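Local coordinates for protein microbial serine proteinases; subtilisin (Bacillus subtilis, PDB 2GKO) that probably hydrolyses peptide bonds in proteins as a cold-adapted, calcium-loaded serine protease of the subtilisin family, at residues 132-137 against 161-166; 30-35 against 74-79; 118-123 against 149-154; 48-53 against 97-102. All coordinates share one frame; numbering follows the deposited sequence.

Interaction 1. Residues 132-137 against 161-166; sequences KVVINM and LIIAAA
Val134 and Ile135 lie beside Leu161, Ile162 and Ile163 in a parallel strand pair of the central subtilisin sheet; strands 133-137 and 161-165 are the two ends of a beta-alpha-beta crossover through helix 146-157. The axes of the two short segments approach to 4.6 Å at an angle of 20°. Five backbone hydrogen bonds join them in the usual parallel zigzag: Leu161 N to Val133 O, Ile135 N to Leu161 O, Ile163 N to Ile135 O, Met137 N to Ile163 O and Ala165 N to Met137 O. Of these, Ile163 N to Ile135 O is short and nearly straight (2.8 Å, 170° at the hydrogen). Several carbonyls also receive a CA-H contact, as where Ala164 CA lies 3.2 Å from Met137 O. Apolar packing then differs between the two faces. On the face of Val134 and Ile163, Val134 CG1 meets Ile163 CG1 at 3.7 Å; that face is covered by helix 248-265, with Trp263 against Val134. On the face of Ile135, Ile162 and Met137, the side chains of Ile135 and Ile162 run alongside each other and point the same way, Ile135 CD1 being 4.1 Å from Ile162 CG1. Helix 112-129 covers this side through Ile119 and Ala122. At the C-terminal end of the pair, the strand carries Ala165 to the phenylmethanesulfonic acid pocket. Across from this end, on strand 133-137, Met137 has CG anti to its carbonyl carbon, and the chain bends at chi3 (-78°) to bring CE back across the strands, 3.7 Å from Ile162 CG2.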
loop_
_atom_site.group_PDB
_atom_site.type_symbol
_atom_site.label_atom_id
_atom_site.label_comp_id
_atom_site.label_asym_id
_atom_site.label_seq_id
_atom_site.Cartn_x
_atom_site.Cartn_y
_atom_site.Cartn_z
ATOM N N LYS A 132 -9.443 13.492 2.879
ATOM C CA LYS A 132 -8.708 12.746 1.868
ATOM C C LYS A 132 -8.355 11.373 2.408
ATOM O O LYS A 132 -7.921 11.221 3.563
ATOM C CB LYS A 132 -7.464 13.529 1.434
ATOM C CG LYS A 132 -7.776 14.906 0.830
ATOM C CD LYS A 132 -8.809 14.820 -0.291
ATOM C CE LYS A 132 -8.720 16.025 -1.215
ATOM N NZ LYS A 132 -9.650 15.928 -2.367
ATOM N N VAL A 133 -8.600 10.363 1.578
ATOM C CA VAL A 133 -8.433 8.972 1.978
ATOM C C VAL A 133 -7.591 8.253 0.919
ATOM O O VAL A 133 -7.876 8.329 -0.297
ATOM C CB VAL A 133 -9.789 8.276 2.179
ATOM C CG1 VAL A 133 -9.583 6.833 2.556
ATOM C CG2 VAL A 133 -10.612 8.996 3.241
ATOM N N VAL A 134 -6.564 7.561 1.391
ATOM C CA VAL A 134 -5.808 6.619 0.592
ATOM C C VAL A 134 -6.160 5.227 1.119
ATOM O O VAL A 134 -5.843 4.891 2.259
ATOM C CB VAL A 134 -4.276 6.823 0.735
ATOM C CG1 VAL A 134 -3.518 5.820 -0.159
ATOM C CG2 VAL A 134 -3.871 8.258 0.386
ATOM N N ILE A 135 -6.835 4.428 0.307
ATOM C CA ILE A 135 -7.025 3.027 0.625
ATOM C C ILE A 135 -5.772 2.243 0.268
ATOM O O ILE A 135 -5.236 2.388 -0.822
ATOM C CB ILE A 135 -8.216 2.406 -0.178
ATOM C CG1 ILE A 135 -9.533 2.932 0.386
ATOM C CG2 ILE A 135 -8.157 0.881 -0.106
ATOM C CD1 ILE A 135 -10.792 2.532 -0.414
ATOM N N ASN A 136 -5.359 1.386 1.185
ATOM C CA ASN A 136 -4.380 0.357 0.906
ATOM C C ASN A 136 -5.025 -1.031 0.973
ATOM O O ASN A 136 -5.548 -1.413 2.015
ATOM C CB ASN A 136 -3.226 0.420 1.918
ATOM C CG ASN A 136 -2.140 -0.569 1.579
ATOM O OD1 ASN A 136 -1.226 -0.250 0.802
ATOM N ND2 ASN A 136 -2.274 -1.803 2.071
ATOM N N MET A 137 -4.959 -1.773 -0.126
ATOM C CA MET A 137 -5.400 -3.173 -0.174
ATOM C C MET A 137 -4.216 -4.078 -0.501
ATOM O O MET A 137 -3.852 -4.284 -1.654
ATOM C CB MET A 137 -6.551 -3.386 -1.162
ATOM C CG MET A 137 -7.823 -2.867 -0.590
ATOM S SD MET A 137 -9.248 -3.260 -1.576
ATOM C CE MET A 137 -9.110 -2.103 -2.804
ATOM N N LEU A 161 -8.069 7.659 -3.253
ATOM C CA LEU A 161 -6.955 7.041 -3.957
ATOM C C LEU A 161 -6.810 5.597 -3.472
ATOM O O LEU A 161 -6.760 5.355 -2.281
ATOM C CB LEU A 161 -5.668 7.793 -3.711
ATOM C CG LEU A 161 -4.435 7.279 -4.452
ATOM C CD1 LEU A 161 -4.608 7.337 -5.962
ATOM C CD2 LEU A 161 -3.253 8.094 -4.049
ATOM N N ILE A 162 -6.775 4.652 -4.400
ATOM C CA ILE A 162 -6.694 3.229 -4.056
ATOM C C ILE A 162 -5.346 2.647 -4.486
ATOM O O ILE A 162 -5.005 2.670 -5.652
ATOM C CB ILE A 162 -7.845 2.435 -4.689
ATOM C CG1 ILE A 162 -9.205 2.927 -4.157
ATOM C CG2 ILE A 162 -7.675 0.964 -4.392
ATOM C CD1 ILE A 162 -9.988 3.742 -5.110
ATOM N N ILE A 163 -4.596 2.144 -3.518
ATOM C CA ILE A 163 -3.303 1.497 -3.742
ATOM C C ILE A 163 -3.459 0.028 -3.396
ATOM O O ILE A 163 -4.081 -0.300 -2.397
ATOM C CB ILE A 163 -2.191 2.124 -2.847
ATOM C CG1 ILE A 163 -2.222 3.662 -2.883
ATOM C CG2 ILE A 163 -0.799 1.561 -3.220
ATOM C CD1 ILE A 163 -1.990 4.256 -4.218
ATOM N N ALA A 164 -2.912 -0.855 -4.225
ATOM C CA ALA A 164 -3.018 -2.290 -3.993
ATOM C C ALA A 164 -1.765 -3.044 -4.388
ATOM O O ALA A 164 -1.037 -2.652 -5.281
ATOM C CB ALA A 164 -4.201 -2.850 -4.768
ATOM N N ALA A 165 -1.581 -4.187 -3.756
ATOM C CA ALA A 165 -0.553 -5.127 -4.133
ATOM C C ALA A 165 -0.752 -5.609 -5.574
ATOM O O ALA A 165 -1.864 -5.934 -5.974
ATOM C CB ALA A 165 -0.607 -6.308 -3.208
ATOM N N ALA A 166 0.335 -5.757 -6.318
ATOM C CA ALA A 166 0.240 -6.325 -7.670
ATOM C C ALA A 166 -0.119 -7.811 -7.625
ATOM O O ALA A 166 -0.810 -8.290 -8.509
ATOM C CB ALA A 166 1.540 -6.109 -8.455
#

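Interaction 2. Residues 30-35 against 74-79; sequences IAVLDT and HVAGSA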
loop_
_atom_site.group_PDB
_atom_site.type_symbol
_atom_site.label_atom_id
_atom_site.label_comp_id
_atom_site.label_asym_id
_atom_site.label_seq_id
_atom_site.Cartn_x
_atom_site.Cartn_y
_atom_site.Cartn_z
ATOM N N ILE A 30 -5.023 7.038 5.858
ATOM C CA ILE A 30 -4.709 5.794 5.184
ATOM C C ILE A 30 -5.606 4.708 5.760
ATOM O O ILE A 30 -5.517 4.338 6.936
ATOM C CB ILE A 30 -3.201 5.419 5.305
ATOM C CG1 ILE A 30 -2.317 6.547 4.752
ATOM C CG2 ILE A 30 -2.927 4.133 4.540
ATOM C CD1 ILE A 30 -0.822 6.298 4.901
ATOM N N ALA A 31 -6.492 4.198 4.906
ATOM C CA ALA A 31 -7.381 3.132 5.249
ATOM C C ALA A 31 -6.755 1.800 4.862
ATOM O O ALA A 31 -6.670 1.453 3.683
ATOM C CB ALA A 31 -8.752 3.331 4.570
ATOM N N VAL A 32 -6.313 1.076 5.866
ATOM C CA VAL A 32 -5.687 -0.202 5.679
ATOM C C VAL A 32 -6.762 -1.253 5.802
ATOM O O VAL A 32 -7.273 -1.547 6.899
ATOM C CB VAL A 32 -4.550 -0.412 6.702
ATOM C CG1 VAL A 32 -3.981 -1.793 6.562
ATOM C CG2 VAL A 32 -3.454 0.660 6.501
ATOM N N LEU A 33 -7.127 -1.817 4.656
ATOM C CA LEU A 33 -8.176 -2.840 4.561
ATOM C C LEU A 33 -7.473 -4.163 4.564
ATOM O O LEU A 33 -6.805 -4.539 3.612
ATOM C CB LEU A 33 -9.008 -2.641 3.288
ATOM C CG LEU A 33 -10.128 -1.606 3.396
ATOM C CD1 LEU A 33 -9.645 -0.213 3.790
ATOM C CD2 LEU A 33 -10.830 -1.562 2.024
ATOM N N ASP A 34 -7.577 -4.885 5.673
ATOM C CA ASP A 34 -6.657 -6.012 5.898
ATOM C C ASP A 34 -7.160 -6.877 7.054
ATOM O O ASP A 34 -8.352 -6.873 7.352
ATOM C CB ASP A 34 -5.226 -5.444 6.118
ATOM C CG ASP A 34 -4.140 -6.364 5.614
ATOM O OD1 ASP A 34 -4.081 -7.555 6.074
ATOM O OD2 ASP A 34 -3.287 -5.982 4.788
ATOM N N THR A 35 -6.267 -7.597 7.752
ATOM C CA THR A 35 -6.629 -8.505 8.832
ATOM C C THR A 35 -6.920 -7.795 10.141
ATOM O O THR A 35 -7.134 -8.466 11.141
ATOM C CB THR A 35 -5.512 -9.526 9.077
ATOM O OG1 THR A 35 -4.290 -8.867 9.456
ATOM C CG2 THR A 35 -5.193 -10.295 7.805
ATOM N N HIS A 74 1.410 -5.138 10.114
ATOM C CA HIS A 74 2.673 -5.027 9.365
ATOM C C HIS A 74 2.556 -3.949 8.273
ATOM O O HIS A 74 3.364 -3.023 8.154
ATOM C CB HIS A 74 3.053 -6.424 8.807
ATOM C CG HIS A 74 4.478 -6.531 8.384
ATOM N ND1 HIS A 74 4.960 -5.903 7.265
ATOM C CD2 HIS A 74 5.531 -7.186 8.935
ATOM C CE1 HIS A 74 6.264 -6.122 7.174
ATOM N NE2 HIS A 74 6.638 -6.883 8.183
ATOM N N VAL A 75 1.485 -4.055 7.505
ATOM C CA VAL A 75 1.174 -3.121 6.458
ATOM C C VAL A 75 0.992 -1.709 6.986
ATOM O O VAL A 75 1.530 -0.763 6.423
ATOM C CB VAL A 75 -0.095 -3.653 5.714
ATOM C CG1 VAL A 75 -0.687 -2.642 4.774
ATOM C CG2 VAL A 75 0.271 -4.945 4.975
ATOM N N ALA A 76 0.211 -1.563 8.059
ATOM C CA ALA A 76 0.019 -0.256 8.678
ATOM C C ALA A 76 1.352 0.371 9.115
ATOM O O ALA A 76 1.567 1.570 8.906
ATOM C CB ALA A 76 -0.897 -0.361 9.847
ATOM N N GLY A 77 2.250 -0.455 9.630
ATOM C CA GLY A 77 3.543 0.020 10.104
ATOM C C GLY A 77 4.406 0.558 8.974
ATOM O O GLY A 77 5.083 1.578 9.135
ATOM N N SER A 78 4.391 -0.095 7.818
ATOM C CA SER A 78 5.198 0.388 6.715
ATOM C C SER A 78 4.652 1.717 6.234
ATOM O O SER A 78 5.402 2.607 5.820
ATOM C CB SER A 78 5.267 -0.626 5.560
ATOM O OG SER A 78 5.916 -1.827 5.966
ATOM N N ALA A 79 3.323 1.860 6.264
ATOM C CA ALA A 79 2.686 3.076 5.797
ATOM C C ALA A 79 2.894 4.268 6.749
ATOM O O ALA A 79 3.124 5.394 6.289
ATOM C CB ALA A 79 1.187 2.837 5.594
#
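Val32 and Val75 meet branch to branch between strand 30-34 and helix 74-79, which run nearly antiparallel (158°), the axes of the two short segments 9.2 Å apart. In both valines CG1 is anti to the backbone N (chi1 176° in Val32), and these two methyls make the contact, 3.8 Å from Val32 CG1 to Val75 CG1, the side chains slanting across one another. The second methyl of Val32 turns the other way along the helix: its CG2 stands 4.3 Å from Ala76 CB, so the one valine straddles two successive helical residues. A turn further along, Ile30 reaches over with the tip of its extended chain, and Ile30 CD1 rests 4.1 Å from Ala79 CB. No hydrogen bond links the segments; alternate strand residues Ile30, Val32 and Asp34 face the helix, which presents small or branched side chains to them. At the strand's C-terminal end Asp34 meets the other branch of Val75, with Asp34 OD2 3.7 Å from Val75 CG2. The carboxylate is steadied by the backbone of the next residue: Thr35 N donates to Asp34 OD1 over 2.8 Å, on the anti lone pair. Asp34 also touches His71, a residue of the inhibitor pocket in helix 71-80, consistent with the aspartate of the subtilase catalytic triad. Around the contact, helix 248-265 closes in through Ala260 on Ile30 and Pro253 on Val75, while strand 29-34 runs in the sheet between strands 97-102 and 133-137, its Ala31 hydrogen-bonded through the backbone to Val134 and Asn136.

Interaction 3. Residues 118-123 against 149-154; sequences AIRHAG and TNAVDY
Ile119 presses into Ala151 where helices 118-123 and 149-154 are packed tightly on the buried side of their contact. Ile119 CB is 3.7 Å from Ala151 CB, and its CG2, set anti to the backbone N, drops against the helix backbone 3.3 Å from Ala151 O. Ile119 CD1 reaches past to Val152 CG2 at 3.9 Å. The small alanine lets the backbones close in, Arg120 CA standing 5.4 Å from Ala151 CA. The two helices run almost parallel and lie side by side on one face of the parallel sheet in the alpha/beta fold of subtilases; the sheet packs against them with strand 133-137, Ile135 and Met137 touching Ile119. Toward the partly exposed rim the contact changes character and a charged group lies over an aromatic ring. Arg120 lays its CG over Ala151 CB, then bends at chi3 (55°) to swing its guanidinium over one face of the Tyr154 ring. This is a cation-pi contact, with Arg120 CZ 3.7 Å from the ring centroid and 8° off the ring normal. The two planes are not quite parallel, tilted 31°, and Arg120 NH2 comes nearest, 3.3 Å from Tyr154 CD1, toward the rim of the ring. The Tyr154 hydroxyl is held beyond this pair by a hydrogen bond to Asp124 of the first helix. An alanine in place of Tyr154 would probably leave the guanidinium of Arg120 without its aromatic platform and Asp124 without its hydroxyl partner. At the ring's edge, in its plane, lies Arg120 O, 3.8 Å from Tyr154 CE2.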
loop_
_atom_site.group_PDB
_atom_site.type_symbol
_atom_site.label_atom_id
_atom_site.label_comp_id
_atom_site.label_asym_id
_atom_site.label_seq_id
_atom_site.Cartn_x
_atom_site.Cartn_y
_atom_site.Cartn_z
ATOM N N ALA A 118 -16.271 -2.321 2.962
ATOM C CA ALA A 118 -15.249 -1.443 3.531
ATOM C C ALA A 118 -14.739 -0.392 2.563
ATOM O O ALA A 118 -14.511 0.758 2.955
ATOM C CB ALA A 118 -14.082 -2.287 4.049
ATOM N N ILE A 119 -14.570 -0.763 1.294
ATOM C CA ILE A 119 -14.152 0.179 0.272
ATOM C C ILE A 119 -15.216 1.262 0.145
ATOM O O ILE A 119 -14.915 2.436 0.135
ATOM C CB ILE A 119 -13.934 -0.517 -1.092
ATOM C CG1 ILE A 119 -12.763 -1.512 -1.024
ATOM C CG2 ILE A 119 -13.633 0.518 -2.163
ATOM C CD1 ILE A 119 -12.756 -2.447 -2.184
ATOM N N ARG A 120 -16.478 0.847 0.023
ATOM C CA ARG A 120 -17.549 1.823 -0.073
ATOM C C ARG A 120 -17.610 2.721 1.152
ATOM O O ARG A 120 -17.811 3.913 1.011
ATOM C CB ARG A 120 -18.896 1.144 -0.296
ATOM C CG ARG A 120 -19.009 0.445 -1.652
ATOM C CD ARG A 120 -20.325 -0.250 -1.846
ATOM N NE ARG A 120 -21.401 0.705 -1.635
ATOM C CZ ARG A 120 -21.923 1.490 -2.581
ATOM N NH1 ARG A 120 -22.886 2.344 -2.244
ATOM N NH2 ARG A 120 -21.499 1.425 -3.856
ATOM N N HIS A 121 -17.459 2.144 2.334
ATOM C CA HIS A 121 -17.511 2.914 3.569
ATOM C C HIS A 121 -16.414 3.976 3.625
ATOM O O HIS A 121 -16.658 5.111 4.026
ATOM C CB HIS A 121 -17.467 2.010 4.798
ATOM C CG HIS A 121 -17.652 2.756 6.084
ATOM N ND1 HIS A 121 -18.805 3.465 6.370
ATOM C CD2 HIS A 121 -16.809 2.977 7.121
ATOM C CE1 HIS A 121 -18.676 4.048 7.552
ATOM N NE2 HIS A 121 -17.476 3.766 8.027
ATOM N N ALA A 122 -15.215 3.626 3.174
ATOM C CA ALA A 122 -14.111 4.561 3.134
ATOM C C ALA A 122 -14.466 5.733 2.224
ATOM O O ALA A 122 -14.221 6.874 2.555
ATOM C CB ALA A 122 -12.844 3.873 2.651
ATOM N N GLY A 123 -15.055 5.440 1.065
ATOM C CA GLY A 123 -15.516 6.491 0.164
ATOM C C GLY A 123 -16.590 7.364 0.797
ATOM O O GLY A 123 -16.541 8.589 0.654
ATOM N N THR A 149 -14.577 -4.753 -7.491
ATOM C CA THR A 149 -14.390 -3.818 -8.604
ATOM C C THR A 149 -15.325 -2.606 -8.547
ATOM O O THR A 149 -14.891 -1.454 -8.659
ATOM C CB THR A 149 -14.602 -4.556 -9.923
ATOM O OG1 THR A 149 -13.525 -5.471 -10.147
ATOM C CG2 THR A 149 -14.547 -3.598 -11.091
ATOM N N ASN A 150 -16.615 -2.869 -8.355
ATOM C CA ASN A 150 -17.606 -1.794 -8.325
ATOM C C ASN A 150 -17.403 -0.862 -7.138
ATOM O O ASN A 150 -17.592 0.352 -7.256
ATOM C CB ASN A 150 -19.014 -2.356 -8.329
ATOM C CG ASN A 150 -19.379 -3.002 -9.665
ATOM O OD1 ASN A 150 -18.651 -2.856 -10.649
ATOM N ND2 ASN A 150 -20.493 -3.738 -9.688
ATOM N N ALA A 151 -16.983 -1.441 -6.013
ATOM C CA ALA A 151 -16.678 -0.674 -4.809
ATOM C C ALA A 151 -15.472 0.222 -5.048
ATOM O O ALA A 151 -15.493 1.394 -4.695
ATOM C CB ALA A 151 -16.453 -1.606 -3.638
ATOM N N VAL A 152 -14.434 -0.311 -5.696
ATOM C CA VAL A 152 -13.247 0.475 -6.056
ATOM C C VAL A 152 -13.615 1.658 -6.933
ATOM O O VAL A 152 -13.190 2.784 -6.688
ATOM C CB VAL A 152 -12.159 -0.397 -6.733
ATOM C CG1 VAL A 152 -11.087 0.432 -7.419
ATOM C CG2 VAL A 152 -11.527 -1.339 -5.706
ATOM N N ASP A 153 -14.428 1.395 -7.950
ATOM C CA ASP A 153 -14.845 2.453 -8.850
ATOM C C ASP A 153 -15.673 3.518 -8.125
ATOM O O ASP A 153 -15.493 4.709 -8.371
ATOM C CB ASP A 153 -15.644 1.860 -10.020
ATOM C CG ASP A 153 -14.799 0.944 -10.913
ATOM O OD1 ASP A 153 -13.565 1.147 -10.990
ATOM O OD2 ASP A 153 -15.326 0.007 -11.582
ATOM N N TYR A 154 -16.561 3.080 -7.247
ATOM C CA TYR A 154 -17.392 3.962 -6.431
ATOM C C TYR A 154 -16.531 4.891 -5.582
ATOM O O TYR A 154 -16.705 6.113 -5.575
ATOM C CB TYR A 154 -18.282 3.102 -5.557
ATOM C CG TYR A 154 -19.145 3.819 -4.545
ATOM C CD1 TYR A 154 -20.398 4.305 -4.885
ATOM C CD2 TYR A 154 -18.724 3.959 -3.219
ATOM C CE1 TYR A 154 -21.193 4.940 -3.952
ATOM C CE2 TYR A 154 -19.525 4.576 -2.265
ATOM C CZ TYR A 154 -20.753 5.074 -2.643
ATOM O OH TYR A 154 -21.555 5.686 -1.720
#

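Interaction 4. Residues 48-53 against 97-102; sequences VEQCKD and DLWAYK. With CA (calcium ion), chain B.
Glu49 holds CG anti to its backbone N (chi1 -168°), while Asp97 turns CG anti to its carbonyl carbon, and the two carboxylates converge on one calcium ion. Glu49 binds it with both oxygens, OE2 being the longer arm at 2.7 Å, and Asp97 OD2 binds at 2.2 Å; three waters and Asn29 complete a shell of seven oxygens. Glu49 OE1 also accepts from Trp99 NE1, 2.9 Å away in the indole plane and nearly straight (172°). The parallel strands 48-53 and 97-102 slip register here: a beta bulge at Glu49 lets Leu98 O accept from both Glu49 N and Gln50 N. Gln50 runs alongside Trp99, its amide stacked within 7° of the indole plane and its CG 3.7 Å from the centroid of the five-membered ring. A phenylalanine in place of Trp99 would probably leave Glu49 OE1 without its N-H partner and the Gln50 side chain with less ring to lie on. At the far end water 1 bridges Asp53 OD2 and Lys102 NZ; Lys102 NZ also bonds to Thr66 O and forms a salt bridge with Asp106, and Asp53 OD1 is hydrogen-bonded to Thr55. Calcium probably offsets the repulsion between Glu49 OE2 and Asp97 OD2, 3.0 Å apart, adding a link at this end to the backbone ladder.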
loop_
_atom_site.group_PDB
_atom_site.type_symbol
_atom_site.label_atom_id
_atom_site.label_comp_id
_atom_site.label_asym_id
_atom_site.label_seq_id
_atom_site.Cartn_x
_atom_site.Cartn_y
_atom_site.Cartn_z
ATOM N N VAL A 48 -3.872 6.043 15.364
ATOM C CA VAL A 48 -5.171 5.380 15.188
ATOM C C VAL A 48 -6.302 6.417 15.249
ATOM O O VAL A 48 -6.456 7.144 16.236
ATOM C CB VAL A 48 -5.410 4.298 16.234
ATOM C CG1 VAL A 48 -6.813 3.755 16.116
ATOM C CG2 VAL A 48 -4.396 3.174 16.084
ATOM N N GLU A 49 -7.108 6.459 14.197
ATOM C CA GLU A 49 -8.270 7.326 14.159
ATOM C C GLU A 49 -9.583 6.549 14.059
ATOM O O GLU A 49 -10.519 6.840 14.800
ATOM C CB GLU A 49 -8.145 8.300 12.999
ATOM C CG GLU A 49 -9.161 9.420 13.061
ATOM C CD GLU A 49 -8.790 10.490 12.079
ATOM O OE1 GLU A 49 -9.049 10.295 10.909
ATOM O OE2 GLU A 49 -8.176 11.515 12.467
ATOM N N GLN A 50 -9.641 5.590 13.133
ATOM C CA GLN A 50 -10.782 4.702 12.960
ATOM C C GLN A 50 -10.371 3.254 13.110
ATOM O O GLN A 50 -9.221 2.889 12.827
ATOM C CB GLN A 50 -11.454 4.907 11.597
ATOM C CG GLN A 50 -12.016 6.328 11.451
ATOM C CD GLN A 50 -13.045 6.471 10.338
ATOM O OE1 GLN A 50 -13.467 7.605 10.017
ATOM N NE2 GLN A 50 -13.432 5.366 9.739
ATOM N N CYS A 51 -11.293 2.446 13.593
ATOM C CA CYS A 51 -11.053 1.045 13.881
ATOM C C CYS A 51 -12.410 0.354 13.754
ATOM O O CYS A 51 -13.256 0.499 14.624
ATOM C CB CYS A 51 -10.457 0.886 15.281
ATOM S SG CYS A 51 -10.335 -0.770 15.931
ATOM N N LYS A 52 -12.625 -0.312 12.615
ATOM C CA LYS A 52 -13.930 -0.846 12.233
ATOM C C LYS A 52 -13.744 -2.245 11.678
ATOM O O LYS A 52 -12.752 -2.532 10.992
ATOM C CB LYS A 52 -14.600 0.058 11.205
ATOM C CG LYS A 52 -14.909 1.462 11.745
ATOM C CD LYS A 52 -15.469 2.387 10.698
ATOM C CE LYS A 52 -15.936 3.722 11.318
ATOM N NZ LYS A 52 -16.244 4.760 10.320
ATOM N N ASP A 53 -14.668 -3.135 12.022
ATOM C CA ASP A 53 -14.580 -4.540 11.650
ATOM C C ASP A 53 -15.736 -4.906 10.718
ATOM O O ASP A 53 -16.883 -4.975 11.156
ATOM C CB ASP A 53 -14.601 -5.398 12.899
ATOM C CG ASP A 53 -14.333 -6.863 12.632
ATOM O OD1 ASP A 53 -14.241 -7.304 11.475
ATOM O OD2 ASP A 53 -14.158 -7.659 13.572
ATOM N N ASP A 97 -3.171 9.614 9.417
ATOM C CA ASP A 97 -4.177 9.068 10.308
ATOM C C ASP A 97 -4.499 7.664 9.826
ATOM O O ASP A 97 -4.790 7.476 8.652
ATOM C CB ASP A 97 -5.451 9.888 10.230
ATOM C CG ASP A 97 -5.278 11.343 10.607
ATOM O OD1 ASP A 97 -4.268 11.709 11.253
ATOM O OD2 ASP A 97 -6.154 12.188 10.312
ATOM N N LEU A 98 -4.482 6.697 10.726
ATOM C CA LEU A 98 -4.793 5.314 10.375
ATOM C C LEU A 98 -6.276 5.017 10.540
ATOM O O LEU A 98 -6.844 5.243 11.605
ATOM C CB LEU A 98 -3.995 4.339 11.257
ATOM C CG LEU A 98 -4.284 2.852 11.108
ATOM C CD1 LEU A 98 -4.005 2.391 9.662
ATOM C CD2 LEU A 98 -3.477 2.099 12.126
ATOM N N TRP A 99 -6.887 4.501 9.473
ATOM C CA TRP A 99 -8.226 3.909 9.524
ATOM C C TRP A 99 -8.030 2.420 9.321
ATOM O O TRP A 99 -7.745 1.967 8.210
ATOM C CB TRP A 99 -9.138 4.446 8.424
ATOM C CG TRP A 99 -9.470 5.876 8.532
ATOM C CD1 TRP A 99 -8.955 6.794 9.423
ATOM C CD2 TRP A 99 -10.370 6.599 7.700
ATOM N NE1 TRP A 99 -9.505 8.032 9.200
ATOM C CE2 TRP A 99 -10.370 7.948 8.139
ATOM C CE3 TRP A 99 -11.188 6.244 6.621
ATOM C CZ2 TRP A 99 -11.161 8.937 7.531
ATOM C CZ3 TRP A 99 -11.969 7.224 6.024
ATOM C CH2 TRP A 99 -11.962 8.542 6.489
ATOM N N ALA A 100 -8.115 1.680 10.418
ATOM C CA ALA A 100 -7.868 0.247 10.434
ATOM C C ALA A 100 -9.216 -0.412 10.182
ATOM O O ALA A 100 -10.076 -0.427 11.070
ATOM C CB ALA A 100 -7.268 -0.189 11.784
ATOM N N TYR A 101 -9.410 -0.910 8.956
ATOM C CA TYR A 101 -10.659 -1.571 8.551
ATOM C C TYR A 101 -10.381 -3.070 8.383
ATOM O O TYR A 101 -9.643 -3.477 7.470
ATOM C CB TYR A 101 -11.162 -0.980 7.234
ATOM C CG TYR A 101 -11.824 0.380 7.318
ATOM C CD1 TYR A 101 -11.772 1.171 8.477
ATOM C CD2 TYR A 101 -12.503 0.895 6.202
ATOM C CE1 TYR A 101 -12.377 2.455 8.518
ATOM C CE2 TYR A 101 -13.127 2.133 6.235
ATOM C CZ TYR A 101 -13.066 2.921 7.392
ATOM O OH TYR A 101 -13.674 4.152 7.368
ATOM N N LYS A 102 -10.952 -3.902 9.258
ATOM C CA LYS A 102 -10.728 -5.346 9.194
ATOM C C LYS A 102 -11.695 -5.907 8.155
ATOM O O LYS A 102 -12.901 -5.815 8.328
ATOM C CB LYS A 102 -10.893 -6.012 10.557
ATOM C CG LYS A 102 -10.593 -7.493 10.579
ATOM C CD LYS A 102 -10.620 -8.025 11.995
ATOM C CE LYS A 102 -10.260 -9.486 12.016
ATOM N NZ LYS A 102 -10.222 -10.066 13.406
HETATM CA CA CA B . -8.252 12.086 9.802
HETATM O O HOH W 1 -13.006 -10.054 14.072
HETATM O O HOH W 2 -8.838 13.739 11.281
HETATM O O HOH W 3 -10.480 12.197 9.149
HETATM O O HOH W 4 -7.933 13.714 8.404
#

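From the N terminus, strand 29-34 opens interaction 2 and strand 48-53 opens interaction 4; helix 71-80 then closes the first loop and strand 97-102 the second, so the two cross. The chain next enters helix 112-129, opening interaction 3, and strand 133-137, opening interaction 1; residues 149-154 and then 161-166 close them, again crossing. The two crossed pairs follow in series. In space strand 29-34 bridges them, backbone-bonded to 97-102 on one edge and to 133-137 on the other. Helix 71-80 lies on one face of this sheet; helices 112-129 and 146-157 lie on the opposite one, where His121 also hydrogen-bonds Lys52 of interaction 4.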